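Local coordinates for protein precorrin-6Y C5,15-methyltransferase (Corynebacterium diphtheriae, PDB 3HM2) that probably transfers methyl groups from S-adenosylmethionine to a corrin precursor in adenosylcobalamin biosynthesis, this chain being its C-terminal methyltransferase domain, at residues 134-139 with 171-176. Sequence-based numbering, arbitrary orientation.
Sequences QMLWAL and HQWTVV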
ATOM      1  N   GLN A 134       8.078 -15.838   0.832  1.00 48.17           N
ATOM      2  CA  GLN A 134       9.429 -16.017   0.294  1.00 44.02           C
ATOM      3  C   GLN A 134       9.567 -17.398  -0.371  1.00 39.75           C
ATOM      4  O   GLN A 134      10.472 -17.642  -1.167  1.00 43.88           O
ATOM      5  CB  GLN A 134      10.490 -15.817   1.381  1.00 46.30           C
ATOM      6  CG  GLN A 134      10.219 -14.701   2.379  1.00 39.27           C
ATOM      7  CD  GLN A 134      11.285 -14.661   3.451  1.00 46.50           C
ATOM      8  OE1 GLN A 134      11.071 -15.078   4.599  1.00 45.28           O
ATOM      9  NE2 GLN A 134      12.462 -14.194   3.070  1.00 44.71           N
HETATM   10  N   MSE A 135       8.648 -18.289  -0.034  1.00 38.49           N
HETATM   11  CA  MSE A 135       8.543 -19.594  -0.666  1.00 30.15           C
HETATM   12  C   MSE A 135       7.910 -19.513  -2.068  1.00 37.73           C
HETATM   13  O   MSE A 135       8.373 -20.178  -3.002  1.00 33.70           O
HETATM   14  CB  MSE A 135       7.732 -20.514   0.254  1.00 35.81           C
HETATM   15  CG  MSE A 135       7.098 -21.732  -0.408  1.00 49.35           C
HETATM   16 SE   MSE A 135       8.285 -23.267  -0.318  1.00 82.66          SE
HETATM   17  CE  MSE A 135       6.994 -24.694  -0.658  1.00 69.12           C
ATOM     18  N   LEU A 136       6.856 -18.712  -2.230  1.00 32.22           N
ATOM     19  CA  LEU A 136       6.316 -18.502  -3.571  1.00 37.09           C
ATOM     20  C   LEU A 136       7.470 -18.033  -4.469  1.00 31.69           C
ATOM     21  O   LEU A 136       7.500 -18.310  -5.667  1.00 25.92           O
ATOM     22  CB  LEU A 136       5.201 -17.443  -3.595  1.00 29.85           C
ATOM     23  CG  LEU A 136       3.854 -17.491  -2.863  1.00 32.80           C
ATOM     24  CD1 LEU A 136       3.201 -16.097  -2.959  1.00 33.24           C
ATOM     25  CD2 LEU A 136       2.904 -18.570  -3.378  1.00 36.22           C
ATOM     26  N   TRP A 137       8.417 -17.312  -3.871  1.00 39.98           N
ATOM     27  CA  TRP A 137       9.473 -16.632  -4.618  1.00 37.77           C
ATOM     28  C   TRP A 137      10.519 -17.639  -5.049  1.00 43.10           C
ATOM     29  O   TRP A 137      11.275 -17.397  -5.981  1.00 53.96           O
ATOM     30  CB  TRP A 137      10.119 -15.502  -3.778  1.00 33.31           C
ATOM     31  CG  TRP A 137       9.339 -14.221  -3.798  1.00 31.96           C
ATOM     32  CD1 TRP A 137       8.748 -13.590  -2.733  1.00 32.36           C
ATOM     33  CD2 TRP A 137       9.043 -13.420  -4.951  1.00 28.73           C
ATOM     34  NE1 TRP A 137       8.109 -12.441  -3.155  1.00 20.17           N
ATOM     35  CE2 TRP A 137       8.268 -12.324  -4.512  1.00 25.59           C
ATOM     36  CE3 TRP A 137       9.371 -13.513  -6.315  1.00 35.00           C
ATOM     37  CZ2 TRP A 137       7.816 -11.331  -5.396  1.00 26.28           C
ATOM     38  CZ3 TRP A 137       8.907 -12.523  -7.197  1.00 19.99           C
ATOM     39  CH2 TRP A 137       8.143 -11.453  -6.726  1.00 17.04           C
ATOM     40  N   ALA A 138      10.555 -18.767  -4.353  1.00 41.03           N
ATOM     41  CA  ALA A 138      11.535 -19.802  -4.607  1.00 39.93           C
ATOM     42  C   ALA A 138      10.966 -20.790  -5.621  1.00 45.18           C
ATOM     43  O   ALA A 138      11.653 -21.212  -6.558  1.00 46.86           O
ATOM     44  CB  ALA A 138      11.872 -20.499  -3.308  1.00 44.48           C
ATOM     45  N   LEU A 139       9.703 -21.159  -5.429  1.00 48.44           N
ATOM     46  CA  LEU A 139       8.991 -21.985  -6.397  1.00 40.22           C
ATOM     47  C   LEU A 139       8.730 -21.220  -7.690  1.00 46.21           C
ATOM     48  O   LEU A 139       8.635 -21.811  -8.765  1.00 47.83           O
ATOM     49  CB  LEU A 139       7.671 -22.485  -5.807  1.00 45.75           C
ATOM     50  CG  LEU A 139       7.759 -23.197  -4.455  1.00 51.55           C
ATOM     51  CD1 LEU A 139       6.373 -23.414  -3.870  1.00 43.61           C
ATOM     52  CD2 LEU A 139       8.502 -24.518  -4.591  1.00 56.62           C
ATOM     53  N   HIS A 171      -0.223 -12.634  -0.944  1.00 37.11           N
ATOM     54  CA  HIS A 171       0.593 -12.877  -2.118  1.00 33.00           C
ATOM     55  C   HIS A 171       0.020 -14.019  -2.895  1.00 33.72           C
ATOM     56  O   HIS A 171      -0.505 -14.989  -2.335  1.00 28.97           O
ATOM     57  CB  HIS A 171       2.076 -13.065  -1.762  1.00 37.90           C
ATOM     58  CG  HIS A 171       2.714 -11.802  -1.273  1.00 34.83           C
ATOM     59  ND1 HIS A 171       2.459 -11.283  -0.022  1.00 37.19           N
ATOM     60  CD2 HIS A 171       3.519 -10.912  -1.898  1.00 37.85           C
ATOM     61  CE1 HIS A 171       3.103 -10.140   0.111  1.00 42.59           C
ATOM     62  NE2 HIS A 171       3.760  -9.897  -1.012  1.00 40.90           N
ATOM     63  N   GLN A 172       0.076 -13.852  -4.208  1.00 39.62           N
ATOM     64  CA  GLN A 172      -0.562 -14.787  -5.098  1.00 34.33           C
ATOM     65  C   GLN A 172       0.369 -15.158  -6.206  1.00 29.96           C
ATOM     66  O   GLN A 172       0.855 -14.322  -6.967  1.00 29.08           O
ATOM     67  CB  GLN A 172      -1.870 -14.232  -5.670  1.00 25.48           C
ATOM     68  CG  GLN A 172      -2.830 -15.316  -6.067  1.00 33.11           C
ATOM     69  CD  GLN A 172      -4.210 -14.784  -6.318  1.00 42.87           C
ATOM     70  OE1 GLN A 172      -4.506 -14.253  -7.400  1.00 39.86           O
ATOM     71  NE2 GLN A 172      -5.077 -14.927  -5.323  1.00 36.63           N
ATOM     72  N   TRP A 173       0.605 -16.453  -6.275  1.00 38.24           N
ATOM     73  CA  TRP A 173       1.354 -17.039  -7.354  1.00 33.17           C
ATOM     74  C   TRP A 173       0.374 -17.746  -8.291  1.00 27.35           C
ATOM     75  O   TRP A 173      -0.374 -18.621  -7.871  1.00 28.98           O
ATOM     76  CB  TRP A 173       2.416 -17.983  -6.771  1.00 33.48           C
ATOM     77  CG  TRP A 173       3.416 -18.426  -7.759  1.00 31.74           C
ATOM     78  CD1 TRP A 173       3.988 -17.672  -8.746  1.00 34.89           C
ATOM     79  CD2 TRP A 173       3.957 -19.733  -7.884  1.00 31.36           C
ATOM     80  NE1 TRP A 173       4.848 -18.440  -9.488  1.00 30.54           N
ATOM     81  CE2 TRP A 173       4.853 -19.711  -8.977  1.00 37.32           C
ATOM     82  CE3 TRP A 173       3.760 -20.929  -7.197  1.00 30.11           C
ATOM     83  CZ2 TRP A 173       5.564 -20.840  -9.387  1.00 39.81           C
ATOM     84  CZ3 TRP A 173       4.470 -22.050  -7.602  1.00 41.59           C
ATOM     85  CH2 TRP A 173       5.362 -21.994  -8.694  1.00 43.73           C
ATOM     86  N   THR A 174       0.337 -17.304  -9.548  1.00 28.14           N
ATOM     87  CA  THR A 174      -0.340 -18.043 -10.597  1.00 26.94           C
ATOM     88  C   THR A 174       0.627 -18.475 -11.697  1.00 32.71           C
ATOM     89  O   THR A 174       1.486 -17.713 -12.142  1.00 34.19           O
ATOM     90  CB  THR A 174      -1.461 -17.265 -11.232  1.00 28.00           C
ATOM     91  OG1 THR A 174      -2.151 -18.126 -12.135  1.00 31.45           O
ATOM     92  CG2 THR A 174      -0.911 -16.132 -12.022  1.00 34.54           C
ATOM     93  N   VAL A 175       0.470 -19.710 -12.155  1.00 31.48           N
ATOM     94  CA  VAL A 175       1.426 -20.278 -13.095  1.00 26.81           C
ATOM     95  C   VAL A 175       0.776 -21.272 -14.114  1.00 41.04           C
ATOM     96  O   VAL A 175      -0.373 -21.726 -13.935  1.00 36.16           O
ATOM     97  CB  VAL A 175       2.637 -20.875 -12.293  1.00 34.41           C
ATOM     98  CG1 VAL A 175       2.164 -21.967 -11.323  1.00 28.53           C
ATOM     99  CG2 VAL A 175       3.775 -21.350 -13.215  1.00 30.63           C
ATOM    100  N   VAL A 176       1.489 -21.542 -15.208  1.00 40.87           N
ATOM    101  CA  VAL A 176       1.156 -22.631 -16.120  1.00 30.77           C
ATOM    102  C   VAL A 176       2.393 -23.554 -16.162  1.00 44.83           C
ATOM    103  O   VAL A 176       3.511 -23.078 -16.359  1.00 42.69           O
ATOM    104  CB  VAL A 176       0.792 -22.087 -17.521  1.00 27.66           C
ATOM    105  CG1 VAL A 176       0.325 -23.200 -18.432  1.00 24.43           C
ATOM    106  CG2 VAL A 176      -0.296 -21.047 -17.403  1.00 32.42           C
TER
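Two side chains, Leu136 on helix 130-143 and Trp173 on strand 162-176, carry this helix-on-sheet packing. The axes of the two short segments run nearly parallel, 18° apart with a closest approach of 9.0 Å, and the backbones come nearest at the same pair, Leu136 CA lying 6.4 Å from Trp173 CA. Leu136 has CG anti to its carbonyl carbon (chi1 -62°), beside the backbone N, and with chi2 extended the branch ends face the strand. Leu136 CD1 reaches His171 CB at 3.4 Å, the two side chains crossing obliquely, while Leu136 CD2 meets Trp173 CB at 3.5 Å. Leucine and tryptophan slide past each other in opposite directions, so the methyl touches the root of the tryptophan and the indole runs on toward the helix. Trp173 has CG anti to its backbone N (chi1 -168°), and the Leu136 carbonyl oxygen lies over one ring face. The far end of the six-membered ring arrives at Leu139: Trp173 CZ3 is 3.7 Å from Leu139 CB, and Trp173 CH2 lies 3.3 Å from Leu139 O, an oblique approach. Val175 CG1, two residues along the strand, sits 4.0 Å above the ring plane, offset toward the rim. The alternation of the strand sends His171 and Trp173 toward the helix and Gln172 to the other side, where Gln172 NE2 hydrogen-bonds to Asn126 OD1. Strand 162-176 runs antiparallel between strands 122-127 and 146-157, the antiparallel end of the 3-2-1-4-5-7-6 sheet of this S-adenosylmethionine-dependent methyltransferase fold; Ile147 touches both Leu136 and Trp173. The indole N-H, Trp173 NE1, makes a weak hydrogen bond to Gly144 O. Across the segments, carbon-carbon contacts of Leu136 and Leu139, with carbonyl oxygens near indole carbons, imply mainly apolar packing.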